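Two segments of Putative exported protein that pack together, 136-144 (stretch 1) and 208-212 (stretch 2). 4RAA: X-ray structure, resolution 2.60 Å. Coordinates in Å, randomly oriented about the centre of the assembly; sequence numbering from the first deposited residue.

Stretch 1 (136-144) QLEDGNLLW
Stretch 2 208-212: RVGTS

The contact is pinned by one hydroxyl. Thr211 OG1 donates to Asp139 OD2 at 2.7 Å and accepts from Asn141 ND2 at 2.8 Å, the latter with an N-H...O angle of 162°. A threonine hydroxyl can give and take at once, and here it does both, set between a carboxylate that can only accept and an amide that donates. The rotamers deliver the three groups: Thr211 chi1 is m (-59°), Asp139 p (63°) with chi2 18°, Asn141 m (-60°) with chi2 -35°, all with CA-to-CB toward the other stretch. A water reinforces the link, accepting from Thr211 N at 2.9 Å and donating a weak bond to Asp139 OD2 at 3.0 Å.

The acceptor is held by its own loop. A type I turn runs from Leu137 to Gly140, closed by Gly140 N to Leu137 O at 2.8 Å; Leu137 N to Asn141 O, 2.7 Å, ties its base. Asp139 OD1 accepts from Asn141 N at 3.1 Å, leaving OD2 for Thr211. Gly140, at phi/psi 116/-21, takes a conformation in which a CB would jam against the preceding carbonyl. Gln136, chi1 and chi2 both t, braces the turn through NE2 to Gly140 O, 3.1 Å.

Beyond the polar cluster lies the apolar part. Strand 142-144 follows the loop, while stretch 2 arrives at Arg208 already in a strand, and Thr211 has helical backbone angles (-63/-41). Register: Leu137 CA to Gly210 CA, 6.6 Å; Asn141 CA to Thr211 CA, 7.3 Å; Leu143 CA to Val209 CA, 8.3 Å. Buried Leu137 (m, t) brings CD2 to 3.2 Å from Val209 O and CD1 to 4.0 Å from Gly210 C. Leu143 (t, p) CD1 meets Val209 (t) CG1 at 4.0 Å; both are buried and point toward the other stretch, their branched hydrocarbons packing without leaving a polar side-chain group unpaired. Together the stretches bury 247 Å².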

# COMPACT_ATOMS: atom_id res chain seq x y z
N GLN A 136 -14.69 5.08 -6.10
CA GLN A 136 -14.03 4.91 -7.39
C GLN A 136 -14.87 5.57 -8.48
O GLN A 136 -16.04 5.25 -8.63
CB GLN A 136 -13.79 3.43 -7.73
CG GLN A 136 -12.85 3.25 -8.91
CD GLN A 136 -12.46 1.81 -9.19
OE1 GLN A 136 -13.28 0.90 -9.13
NE2 GLN A 136 -11.20 1.60 -9.54
N LEU A 137 -14.26 6.50 -9.22
CA LEU A 137 -14.90 7.16 -10.37
C LEU A 137 -14.93 6.15 -11.52
O LEU A 137 -14.05 5.30 -11.59
CB LEU A 137 -14.10 8.39 -10.81
CG LEU A 137 -13.95 9.50 -9.76
CD1 LEU A 137 -12.91 10.52 -10.21
CD2 LEU A 137 -15.29 10.16 -9.43
N GLU A 138 -15.90 6.28 -12.44
CA GLU A 138 -16.07 5.32 -13.56
C GLU A 138 -14.77 5.07 -14.35
O GLU A 138 -14.51 3.93 -14.75
CB GLU A 138 -17.18 5.73 -14.53
CG GLU A 138 -17.67 4.56 -15.39
CD GLU A 138 -18.33 4.95 -16.71
OE1 GLU A 138 -18.60 6.15 -16.97
OE2 GLU A 138 -18.58 4.03 -17.51
N ASP A 139 -13.97 6.12 -14.55
CA ASP A 139 -12.68 5.96 -15.25
C ASP A 139 -11.61 5.15 -14.48
O ASP A 139 -10.61 4.75 -15.08
CB ASP A 139 -12.11 7.32 -15.74
CG ASP A 139 -11.79 8.30 -14.63
OD1 ASP A 139 -11.66 7.92 -13.44
OD2 ASP A 139 -11.64 9.49 -14.96
N GLY A 140 -11.81 4.92 -13.18
CA GLY A 140 -10.90 4.10 -12.35
C GLY A 140 -10.19 4.84 -11.23
O GLY A 140 -9.72 4.21 -10.28
N ASN A 141 -10.10 6.16 -11.35
CA ASN A 141 -9.47 7.00 -10.34
C ASN A 141 -10.36 7.08 -9.10
O ASN A 141 -11.56 6.79 -9.16
CB ASN A 141 -9.22 8.41 -10.86
CG ASN A 141 -8.31 8.44 -12.08
OD1 ASN A 141 -7.39 7.64 -12.21
ND2 ASN A 141 -8.58 9.37 -12.98
N LEU A 142 -9.77 7.53 -8.00
CA LEU A 142 -10.43 7.53 -6.69
C LEU A 142 -10.75 8.95 -6.24
O LEU A 142 -9.90 9.83 -6.35
CB LEU A 142 -9.49 6.86 -5.69
CG LEU A 142 -8.92 5.49 -6.11
CD1 LEU A 142 -7.79 5.06 -5.18
CD2 LEU A 142 -10.02 4.43 -6.18
N LEU A 143 -11.98 9.17 -5.75
CA LEU A 143 -12.39 10.46 -5.17
C LEU A 143 -12.39 10.28 -3.67
O LEU A 143 -13.08 9.41 -3.16
CB LEU A 143 -13.80 10.88 -5.63
CG LEU A 143 -14.36 12.20 -5.07
CD1 LEU A 143 -13.50 13.39 -5.49
CD2 LEU A 143 -15.80 12.42 -5.51
N TRP A 144 -11.60 11.11 -2.98
CA TRP A 144 -11.49 11.13 -1.52
C TRP A 144 -11.90 12.52 -1.03
O TRP A 144 -11.78 13.50 -1.78
CB TRP A 144 -10.04 10.96 -1.06
CG TRP A 144 -9.29 9.79 -1.55
CD1 TRP A 144 -8.73 9.63 -2.79
CD2 TRP A 144 -8.91 8.66 -0.78
NE1 TRP A 144 -8.05 8.44 -2.85
CE2 TRP A 144 -8.14 7.82 -1.63
CE3 TRP A 144 -9.15 8.26 0.54
CZ2 TRP A 144 -7.61 6.61 -1.20
CZ3 TRP A 144 -8.63 7.04 0.98
CH2 TRP A 144 -7.86 6.23 0.10
N ARG A 208 -21.59 16.88 -9.63
CA ARG A 208 -21.20 15.62 -10.27
C ARG A 208 -19.70 15.79 -10.45
O ARG A 208 -19.29 16.72 -11.15
CB ARG A 208 -21.90 15.47 -11.62
CG ARG A 208 -21.76 14.11 -12.30
CD ARG A 208 -22.33 14.18 -13.71
NE ARG A 208 -21.39 14.83 -14.61
CZ ARG A 208 -21.68 15.48 -15.74
NH1 ARG A 208 -22.94 15.66 -16.17
NH2 ARG A 208 -20.68 16.00 -16.45
N VAL A 209 -18.90 14.96 -9.79
CA VAL A 209 -17.42 15.09 -9.83
C VAL A 209 -16.75 13.97 -10.62
O VAL A 209 -16.91 12.80 -10.28
CB VAL A 209 -16.80 15.07 -8.41
CG1 VAL A 209 -15.27 15.27 -8.48
CG2 VAL A 209 -17.46 16.13 -7.51
N GLY A 210 -16.00 14.35 -11.65
CA GLY A 210 -15.17 13.44 -12.46
C GLY A 210 -13.71 13.84 -12.27
O GLY A 210 -13.41 14.74 -11.47
N THR A 211 -12.81 13.20 -13.01
CA THR A 211 -11.37 13.53 -12.93
C THR A 211 -11.07 14.97 -13.39
O THR A 211 -10.27 15.65 -12.74
CB THR A 211 -10.51 12.49 -13.69
OG1 THR A 211 -10.73 11.19 -13.14
CG2 THR A 211 -9.01 12.82 -13.59
N SER A 212 -11.71 15.43 -14.47
CA SER A 212 -11.50 16.80 -15.03
C SER A 212 -12.80 17.61 -15.10
O SER A 212 -12.98 18.38 -16.05
CB SER A 212 -10.89 16.70 -16.42
OG SER A 212 -9.75 15.88 -16.39
O HOH W 1 -14.13 10.85 -13.95